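Local coordinates for ATP-dependent Clp protease adapter protein CLPS1, chloroplastic (Arabidopsis thaliana, PDB 7D34) that serves as a small chloroplast adapter that modulates the ClpC chaperone and probably helps select substrates for the plastid Clp protease, at residues P4-H10 / L72-D78; V20-L24 / A36-M40; V23-V27 / Q65-L71. All blocks are in the same frame, centred on the assembly; numbering follows the deposited sequence.

Interaction 1: P4-H10 / L72-D78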
loop_
_atom_site.group_PDB
_atom_site.type_symbol
_atom_site.label_atom_id
_atom_site.label_comp_id
_atom_site.label_asym_id
_atom_site.label_seq_id
_atom_site.Cartn_x
_atom_site.Cartn_y
_atom_site.Cartn_z
ATOM N N PRO A 4 5.661 -15.466 -0.141
ATOM C CA PRO A 4 5.147 -14.249 -0.783
ATOM C C PRO A 4 6.115 -13.081 -0.738
ATOM O O PRO A 4 6.820 -12.855 0.247
ATOM C CB PRO A 4 3.873 -13.944 0.014
ATOM C CG PRO A 4 4.145 -14.509 1.376
ATOM C CD PRO A 4 5.006 -15.726 1.156
ATOM N N TYR A 5 6.130 -12.340 -1.838
ATOM C CA TYR A 5 6.930 -11.140 -1.998
ATOM C C TYR A 5 6.011 -10.021 -2.460
ATOM O O TYR A 5 4.972 -10.262 -3.083
ATOM C CB TYR A 5 8.056 -11.326 -3.017
ATOM C CG TYR A 5 9.321 -11.934 -2.416
ATOM C CD1 TYR A 5 10.485 -11.185 -2.272
ATOM C CD2 TYR A 5 9.346 -13.259 -1.981
ATOM C CE1 TYR A 5 11.646 -11.744 -1.727
ATOM C CE2 TYR A 5 10.491 -13.813 -1.432
ATOM C CZ TYR A 5 11.633 -13.065 -1.306
ATOM O OH TYR A 5 12.747 -13.655 -0.747
ATOM N N ARG A 6 6.405 -8.791 -2.149
ATOM C CA ARG A 6 5.620 -7.609 -2.475
ATOM C C ARG A 6 6.218 -6.905 -3.686
ATOM O O ARG A 6 7.439 -6.716 -3.759
ATOM C CB ARG A 6 5.582 -6.661 -1.277
ATOM C CG ARG A 6 4.393 -6.797 -0.356
ATOM C CD ARG A 6 4.796 -6.913 1.113
ATOM N NE ARG A 6 5.126 -5.632 1.748
ATOM C CZ ARG A 6 5.208 -5.457 3.065
ATOM N NH1 ARG A 6 5.516 -4.283 3.568
ATOM N NH2 ARG A 6 4.936 -6.456 3.885
ATOM N N VAL A 7 5.364 -6.578 -4.659
ATOM C CA VAL A 7 5.701 -5.657 -5.741
ATOM C C VAL A 7 5.163 -4.287 -5.342
ATOM O O VAL A 7 3.952 -4.114 -5.140
ATOM C CB VAL A 7 5.128 -6.119 -7.094
ATOM C CG1 VAL A 7 5.604 -5.206 -8.230
ATOM C CG2 VAL A 7 5.519 -7.572 -7.409
ATOM N N ILE A 8 6.066 -3.327 -5.223
ATOM C CA ILE A 8 5.758 -1.980 -4.763
ATOM C C ILE A 8 5.796 -0.999 -5.924
ATOM O O ILE A 8 6.686 -1.045 -6.779
ATOM C CB ILE A 8 6.739 -1.551 -3.653
ATOM C CG1 ILE A 8 6.732 -2.548 -2.487
ATOM C CG2 ILE A 8 6.378 -0.173 -3.166
ATOM C CD1 ILE A 8 5.476 -2.568 -1.667
ATOM N N LEU A 9 4.817 -0.090 -5.931
ATOM C CA LEU A 9 4.736 1.036 -6.854
ATOM C C LEU A 9 5.028 2.298 -6.050
ATOM O O LEU A 9 4.370 2.561 -5.037
ATOM C CB LEU A 9 3.358 1.103 -7.519
ATOM C CG LEU A 9 3.144 2.364 -8.365
ATOM C CD1 LEU A 9 4.116 2.438 -9.544
ATOM C CD2 LEU A 9 1.710 2.485 -8.828
ATOM N N HIS A 10 6.049 3.041 -6.464
ATOM C CA HIS A 10 6.398 4.306 -5.837
ATOM C C HIS A 10 5.886 5.490 -6.654
ATOM O O HIS A 10 5.857 5.456 -7.888
ATOM C CB HIS A 10 7.915 4.406 -5.681
ATOM C CG HIS A 10 8.523 3.345 -4.814
ATOM N ND1 HIS A 10 8.854 3.568 -3.495
ATOM C CD2 HIS A 10 8.875 2.063 -5.080
ATOM C CE1 HIS A 10 9.387 2.471 -2.986
ATOM N NE2 HIS A 10 9.401 1.539 -3.924
ATOM N N LEU A 72 8.376 3.719 -11.122
ATOM C CA LEU A 72 9.308 3.412 -10.037
ATOM C C LEU A 72 8.751 2.244 -9.222
ATOM O O LEU A 72 7.631 2.338 -8.696
ATOM C CB LEU A 72 9.534 4.618 -9.130
ATOM C CG LEU A 72 10.180 5.839 -9.777
ATOM C CD1 LEU A 72 10.262 6.975 -8.798
ATOM C CD2 LEU A 72 11.575 5.468 -10.250
ATOM N N SER A 73 9.484 1.122 -9.189
ATOM C CA SER A 73 9.022 -0.101 -8.542
ATOM C C SER A 73 10.156 -0.795 -7.792
ATOM O O SER A 73 11.322 -0.728 -8.188
ATOM C CB SER A 73 8.400 -1.036 -9.605
ATOM O OG SER A 73 7.990 -2.270 -9.047
ATOM N N SER A 74 9.796 -1.433 -6.681
ATOM C CA SER A 74 10.715 -2.237 -5.885
ATOM C C SER A 74 10.055 -3.574 -5.561
ATOM O O SER A 74 8.834 -3.720 -5.649
ATOM C CB SER A 74 11.127 -1.491 -4.601
ATOM O OG SER A 74 9.976 -1.054 -3.903
ATOM N N VAL A 75 10.881 -4.549 -5.189
ATOM C CA VAL A 75 10.401 -5.826 -4.676
ATOM C C VAL A 75 10.890 -5.990 -3.243
ATOM O O VAL A 75 12.037 -5.643 -2.937
ATOM C CB VAL A 75 10.882 -7.003 -5.545
ATOM C CG1 VAL A 75 10.415 -8.299 -4.907
ATOM C CG2 VAL A 75 10.416 -6.857 -7.012
ATOM N N GLU A 76 10.053 -6.569 -2.382
ATOM C CA GLU A 76 10.472 -6.844 -1.015
ATOM C C GLU A 76 9.735 -8.057 -0.474
ATOM O O GLU A 76 8.658 -8.408 -0.971
ATOM C CB GLU A 76 10.205 -5.646 -0.105
ATOM C CG GLU A 76 8.721 -5.260 -0.040
ATOM C CD GLU A 76 8.507 -4.036 0.838
ATOM O OE1 GLU A 76 9.067 -2.970 0.488
ATOM O OE2 GLU A 76 7.824 -4.127 1.896
ATOM N N PRO A 77 10.285 -8.715 0.554
ATOM C CA PRO A 77 9.592 -9.855 1.166
ATOM C C PRO A 77 8.357 -9.398 1.920
ATOM O O PRO A 77 8.319 -8.305 2.485
ATOM C CB PRO A 77 10.640 -10.453 2.115
ATOM C CG PRO A 77 11.946 -9.740 1.798
ATOM C CD PRO A 77 11.574 -8.430 1.213
ATOM N N ASP A 78 7.328 -10.245 1.910
ATOM C CA ASP A 78 6.066 -9.933 2.581
ATOM C C ASP A 78 6.154 -10.326 4.057
ATOM O O ASP A 78 5.632 -11.349 4.510
ATOM C CB ASP A 78 4.893 -10.615 1.889
ATOM C CG ASP A 78 3.552 -10.132 2.413
ATOM O OD1 ASP A 78 3.494 -9.022 2.987
ATOM O OD2 ASP A 78 2.556 -10.858 2.261
HETATM O O HOH W 1 6.294 5.377 -10.375
#
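I8 O is gripped from opposite faces of its carbonyl plane, by the hydroxyl S73 OG at 2.9 Å and the amide S74 N at 3.1 Å. With OG anti to the backbone N (chi1 177°), the small S73 turns its hydroxyl back to that carbonyl. On the other face of this antiparallel ladder S74 OG meets H10 NE2 at 2.7 Å, at the edge of the imidazole; H10 belongs to the phenylalanine pocket. R6 N donates almost straight to E76 O (2.6 Å), and the bent R6 side chain lets two nitrogens serve two carboxylates. R6 NH1 forms a salt bridge to E76 OE2 at 2.9 Å, over one face of the guanidinium; D78 OD1 comes in at its edge and takes R6 NH2 in a second, on its anti lone pair (3.1 Å). R6 and E76 of the second subunit add salt bridges to E76 and R6, so a leucine in place of R6 would probably leave E76 and D78 without this mate. The flat Y5 ring offers a face to P77 CA, a CH-pi contact. Strand 5-10 is central, with 48-54 on its other edge, and V7, S73 and V75 pack on helix 56-68.

Interaction 2: V20-L24 / A36-M40. With PHE (phenylalanine), chain D.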
loop_
_atom_site.group_PDB
_atom_site.type_symbol
_atom_site.label_atom_id
_atom_site.label_comp_id
_atom_site.label_asym_id
_atom_site.label_seq_id
_atom_site.Cartn_x
_atom_site.Cartn_y
_atom_site.Cartn_z
ATOM N N VAL A 20 -0.203 5.742 -15.496
ATOM C CA VAL A 20 0.077 4.794 -14.416
ATOM C C VAL A 20 -0.956 3.674 -14.426
ATOM O O VAL A 20 -0.614 2.484 -14.350
ATOM C CB VAL A 20 0.114 5.513 -13.052
ATOM C CG1 VAL A 20 0.294 4.509 -11.937
ATOM C CG2 VAL A 20 1.209 6.569 -12.948
ATOM N N VAL A 21 -2.240 4.036 -14.535
ATOM C CA VAL A 21 -3.303 3.032 -14.548
ATOM C C VAL A 21 -3.164 2.104 -15.743
ATOM O O VAL A 21 -3.348 0.885 -15.619
ATOM C CB VAL A 21 -4.671 3.731 -14.549
ATOM C CG1 VAL A 21 -5.820 2.762 -14.633
ATOM C CG2 VAL A 21 -4.800 4.471 -13.252
ATOM N N GLN A 22 -2.885 2.657 -16.927
ATOM C CA GLN A 22 -2.766 1.812 -18.117
ATOM C C GLN A 22 -1.619 0.815 -17.995
ATOM O O GLN A 22 -1.753 -0.348 -18.394
ATOM C CB GLN A 22 -2.613 2.669 -19.370
ATOM C CG GLN A 22 -3.827 3.520 -19.649
ATOM C CD GLN A 22 -3.606 4.587 -20.705
ATOM O OE1 GLN A 22 -2.482 4.876 -21.094
ATOM N NE2 GLN A 22 -4.700 5.161 -21.194
ATOM N N VAL A 23 -0.469 1.265 -17.493
ATOM C CA VAL A 23 0.670 0.361 -17.324
ATOM C C VAL A 23 0.309 -0.774 -16.368
ATOM O O VAL A 23 0.597 -1.952 -16.628
ATOM C CB VAL A 23 1.897 1.134 -16.818
ATOM C CG1 VAL A 23 3.039 0.170 -16.511
ATOM C CG2 VAL A 23 2.363 2.158 -17.831
ATOM N N LEU A 24 -0.300 -0.439 -15.227
ATOM C CA LEU A 24 -0.667 -1.492 -14.289
ATOM C C LEU A 24 -1.537 -2.534 -14.973
ATOM O O LEU A 24 -1.339 -3.741 -14.802
ATOM C CB LEU A 24 -1.401 -0.929 -13.081
ATOM C CG LEU A 24 -0.521 -0.116 -12.123
ATOM C CD1 LEU A 24 -1.320 0.709 -11.119
ATOM C CD2 LEU A 24 0.485 -1.055 -11.435
ATOM N N ALA A 36 -6.484 -0.890 -10.354
ATOM C CA ALA A 36 -5.384 -0.053 -10.844
ATOM C C ALA A 36 -5.500 1.387 -10.369
ATOM O O ALA A 36 -4.496 2.027 -10.020
ATOM C CB ALA A 36 -5.354 -0.033 -12.374
ATOM N N VAL A 37 -6.712 1.933 -10.418
ATOM C CA VAL A 37 -6.892 3.305 -9.980
ATOM C C VAL A 37 -6.621 3.401 -8.492
ATOM O O VAL A 37 -6.091 4.408 -8.021
ATOM C CB VAL A 37 -8.301 3.837 -10.314
ATOM C CG1 VAL A 37 -8.428 4.097 -11.825
ATOM C CG2 VAL A 37 -9.416 2.919 -9.745
ATOM N N ASN A 38 -7.004 2.363 -7.717
ATOM C CA ASN A 38 -6.729 2.364 -6.275
ATOM C C ASN A 38 -5.238 2.417 -6.006
ATOM O O ASN A 38 -4.774 3.198 -5.167
ATOM C CB ASN A 38 -7.312 1.128 -5.559
ATOM C CG ASN A 38 -8.794 1.279 -5.240
ATOM O OD1 ASN A 38 -9.428 2.183 -5.768
ATOM N ND2 ASN A 38 -9.353 0.406 -4.379
ATOM N N ILE A 39 -4.480 1.561 -6.694
ATOM C CA ILE A 39 -3.034 1.500 -6.518
ATOM C C ILE A 39 -2.413 2.842 -6.882
ATOM O O ILE A 39 -1.603 3.394 -6.139
ATOM C CB ILE A 39 -2.442 0.338 -7.346
ATOM C CG1 ILE A 39 -3.042 -1.002 -6.895
ATOM C CG2 ILE A 39 -0.917 0.240 -7.185
ATOM C CD1 ILE A 39 -2.665 -2.251 -7.705
ATOM N N MET A 40 -2.752 3.374 -8.044
ATOM C CA MET A 40 -2.258 4.690 -8.414
ATOM C C MET A 40 -2.608 5.758 -7.365
ATOM O O MET A 40 -1.730 6.522 -6.928
ATOM C CB MET A 40 -2.816 5.017 -9.781
ATOM C CG MET A 40 -2.408 6.390 -10.231
ATOM S SD MET A 40 -3.407 7.811 -9.727
ATOM C CE MET A 40 -4.982 7.428 -10.436
HETATM N N PHE D . 2.142 11.601 -8.877
HETATM C CA PHE D . 1.801 11.514 -10.327
HETATM C C PHE D . 1.162 12.817 -10.818
HETATM O O PHE D . 0.531 13.542 -10.037
HETATM C CB PHE D . 0.863 10.324 -10.578
HETATM C CG PHE D . 1.370 9.011 -10.015
HETATM C CD1 PHE D . 2.604 8.501 -10.401
HETATM C CD2 PHE D . 0.609 8.285 -9.108
HETATM C CE1 PHE D . 3.072 7.288 -9.884
HETATM C CE2 PHE D . 1.069 7.075 -8.594
HETATM C CZ PHE D . 2.302 6.576 -8.986
#
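V20 and V21 on helix 17-27 meet M40, A36 and V37 on helix 33-46, in a helix-helix contact of the ClpS fold. It also walls the pocket of this adapter for the first residue of an N-degron, consistent with the phenylalanine bound there. The two short axes run at 125° and come within 8.8 Å; the side chains that meet are all apolar, and the interface has no hydrogen bond or salt bridge. A36 marks the close approach: its methyl CB lies 3.6 Å from V21 CG1, and a residue this small suits a place where V21 and A36 have the closest CA atoms. V21 CG2, its other branch, crosses V37 CG1 obliquely and also touches M40 CB, each methyl of the branched valine serving a different neighbour.

L24, one turn after V21, points toward the other helix and reaches it with CD1, which rests 3.6 Å from A36 O, the carbonyl already used by M40 N within the helix, and 4.0 Å from I39 CB. L24 and I39 also pack on V51 of strand 48-54.

The contacts with the ligand form a second group. V20 and M40 cross at about a right angle, V20 CG1 against M40 CG at 3.7 Å. M40 starts out trans to its own amide nitrogen (chi1 178°), then bends at chi2 and chi3 and lays CG against CD2 of the ring, with SD a little further off. Its backbone M40 O comes 3.3 Å from CE2 of the phenylalanine. Polar groups of N11, D12 and H44 hydrogen-bond to the ligand, so the pocket joins an apolar wall to a polar mouth. On the valine side of that wall, V20 CG2 comes 3.5 Å from CD1 of the bound phenylalanine.

Interaction 3: V23-V27 / Q65-L71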
loop_
_atom_site.group_PDB
_atom_site.type_symbol
_atom_site.label_atom_id
_atom_site.label_comp_id
_atom_site.label_asym_id
_atom_site.label_seq_id
_atom_site.Cartn_x
_atom_site.Cartn_y
_atom_site.Cartn_z
ATOM N N VAL A 23 -0.469 1.265 -17.493
ATOM C CA VAL A 23 0.670 0.361 -17.324
ATOM C C VAL A 23 0.309 -0.774 -16.368
ATOM O O VAL A 23 0.597 -1.952 -16.628
ATOM C CB VAL A 23 1.897 1.134 -16.818
ATOM C CG1 VAL A 23 3.039 0.170 -16.511
ATOM C CG2 VAL A 23 2.363 2.158 -17.831
ATOM N N LEU A 24 -0.300 -0.439 -15.227
ATOM C CA LEU A 24 -0.667 -1.492 -14.289
ATOM C C LEU A 24 -1.537 -2.534 -14.973
ATOM O O LEU A 24 -1.339 -3.741 -14.802
ATOM C CB LEU A 24 -1.401 -0.929 -13.081
ATOM C CG LEU A 24 -0.521 -0.116 -12.123
ATOM C CD1 LEU A 24 -1.320 0.709 -11.119
ATOM C CD2 LEU A 24 0.485 -1.055 -11.435
ATOM N N MET A 25 -2.528 -2.080 -15.739
ATOM C CA MET A 25 -3.397 -3.020 -16.429
ATOM C C MET A 25 -2.637 -3.850 -17.450
ATOM O O MET A 25 -2.928 -5.035 -17.634
ATOM C CB MET A 25 -4.518 -2.278 -17.155
ATOM C CG MET A 25 -5.379 -1.367 -16.342
ATOM S SD MET A 25 -6.790 -2.246 -15.744
ATOM C CE MET A 25 -7.678 -2.546 -17.241
ATOM N N LYS A 26 -1.649 -3.247 -18.100
ATOM C CA LYS A 26 -0.910 -3.949 -19.139
ATOM C C LYS A 26 -0.128 -5.128 -18.581
ATOM O O LYS A 26 -0.248 -6.253 -19.079
ATOM C CB LYS A 26 0.042 -2.989 -19.856
ATOM C CG LYS A 26 0.782 -3.678 -21.013
ATOM C CD LYS A 26 1.376 -2.722 -22.066
ATOM C CE LYS A 26 2.665 -2.079 -21.570
ATOM N NZ LYS A 26 3.034 -0.881 -22.407
ATOM N N VAL A 27 0.686 -4.889 -17.549
ATOM C CA VAL A 27 1.687 -5.872 -17.143
ATOM C C VAL A 27 1.294 -6.802 -16.006
ATOM O O VAL A 27 1.887 -7.887 -15.894
ATOM C CB VAL A 27 3.024 -5.184 -16.802
ATOM C CG1 VAL A 27 3.521 -4.430 -18.038
ATOM C CG2 VAL A 27 2.925 -4.230 -15.626
ATOM N N GLN A 65 8.888 -5.119 -15.508
ATOM C CA GLN A 65 7.923 -4.688 -16.508
ATOM C C GLN A 65 7.437 -3.279 -16.209
ATOM O O GLN A 65 7.378 -2.437 -17.110
ATOM C CB GLN A 65 6.765 -5.686 -16.542
ATOM C CG GLN A 65 7.099 -6.972 -17.304
ATOM C CD GLN A 65 6.165 -8.110 -16.928
ATOM O OE1 GLN A 65 5.394 -8.001 -15.961
ATOM N NE2 GLN A 65 6.215 -9.209 -17.695
ATOM N N LEU A 66 7.173 -2.982 -14.932
ATOM C CA LEU A 66 6.812 -1.626 -14.524
ATOM C C LEU A 66 7.920 -0.628 -14.863
ATOM O O LEU A 66 7.680 0.403 -15.511
ATOM C CB LEU A 66 6.491 -1.595 -13.022
ATOM C CG LEU A 66 5.286 -2.425 -12.554
ATOM C CD1 LEU A 66 5.127 -2.295 -11.051
ATOM C CD2 LEU A 66 4.027 -2.028 -13.299
ATOM N N ARG A 67 9.139 -0.902 -14.383
ATOM C CA ARG A 67 10.271 -0.020 -14.631
ATOM C C ARG A 67 10.476 0.225 -16.114
ATOM O O ARG A 67 10.767 1.355 -16.525
ATOM C CB ARG A 67 11.531 -0.628 -14.028
ATOM C CG ARG A 67 11.490 -0.847 -12.508
ATOM C CD ARG A 67 12.864 -1.175 -11.977
ATOM N NE ARG A 67 12.918 -1.174 -10.511
ATOM C CZ ARG A 67 13.751 -1.932 -9.800
ATOM N NH1 ARG A 67 13.755 -1.866 -8.477
ATOM N NH2 ARG A 67 14.579 -2.769 -10.416
ATOM N N GLY A 68 10.332 -0.821 -16.934
ATOM C CA GLY A 68 10.548 -0.652 -18.359
ATOM C C GLY A 68 9.481 0.213 -18.998
ATOM O O GLY A 68 9.713 0.838 -20.037
ATOM N N ASN A 69 8.307 0.282 -18.387
ATOM C CA ASN A 69 7.250 1.162 -18.857
ATOM C C ASN A 69 7.291 2.525 -18.181
ATOM O O ASN A 69 6.345 3.295 -18.328
ATOM C CB ASN A 69 5.888 0.498 -18.636
ATOM C CG ASN A 69 5.555 -0.541 -19.698
ATOM O OD1 ASN A 69 5.091 -0.211 -20.780
ATOM N ND2 ASN A 69 5.876 -1.796 -19.413
ATOM N N GLY A 70 8.344 2.822 -17.421
ATOM C CA GLY A 70 8.589 4.156 -16.905
ATOM C C GLY A 70 8.202 4.417 -15.463
ATOM O O GLY A 70 8.328 5.563 -15.010
ATOM N N LEU A 71 7.793 3.398 -14.714
ATOM C CA LEU A 71 7.376 3.583 -13.329
ATOM C C LEU A 71 8.507 3.233 -12.359
ATOM O O LEU A 71 9.502 2.610 -12.727
ATOM C CB LEU A 71 6.139 2.737 -12.995
ATOM C CG LEU A 71 4.995 2.830 -14.011
ATOM C CD1 LEU A 71 3.765 2.081 -13.504
ATOM C CD2 LEU A 71 4.668 4.254 -14.394
#
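V27 and L66 meet at the tight part of this contact, where V27 CG2 stands 3.4 Å from L66 CD2, closer than methyl groups usually pack. V27 gets there by placing CG2 between its backbone N and carbonyl carbon, with CG1 beside the N (chi1 -60°). Next to this pair, V23 CG1 touches two partners, N69 CB and L71 CD1, each 3.6 Å away. Leucines suit the opposing surface because their long forked ends reach over to the valines: L66 CD2 also touches V23 CG1, and L71 brings its CD1 alongside V23 CB. Behind them L66 packs on V7 and L71 on L9, both of strand 5-10.

The course of 65-71 follows from a Schellman motif that ends helix 56-68. L71 N bonds to L66 O, G70 N to R67 O, and G70 takes the positive phi that glycine accepts readily. The motif turns the chain so that L71 packs on V23.

Toward solvent the contact loosens and becomes polar. K26 lies exposed, its chain bent at chi3, and K26 NZ donates to N69 OD1 at 2.7 Å from a position tilted out of the carbonyl plane. N69 is fixed from its other end: N69 ND2 donates to Q65 O at 2.8 Å, with that oxygen close to the amide plane, although ND2 itself stands above the plane of the Q65 carbonyl; the backbone N69 N reaches Q65 O from the opposite face. An asparagine thus offers an acceptor to the lysine and a donor to its own helix. Q65 lays its CB against V27 CB and CG1, and turns its OE1 to H62.

From the N terminus, strand 5-10 pairs first with strand 48-54 and, last in the chain, with 72-77; this last pairing, interaction 1, closes the longest loop and encloses the other two. Interactions 2 and 3 both start on helix 17-27 and share V23 and L24. Interaction 2 closes a short loop between helices 17-27 and 33-46; interaction 3 runs on past strand 48-54 to the end of helix 56-68 and so spans interaction 2. Helix 17-27 is thereby tied to both other helices. The sheet joins in through L9, which touches I39, V20 and L24 of interaction 2 and L71 of interaction 3, while R67 probably hydrogen-bonds to S73 O.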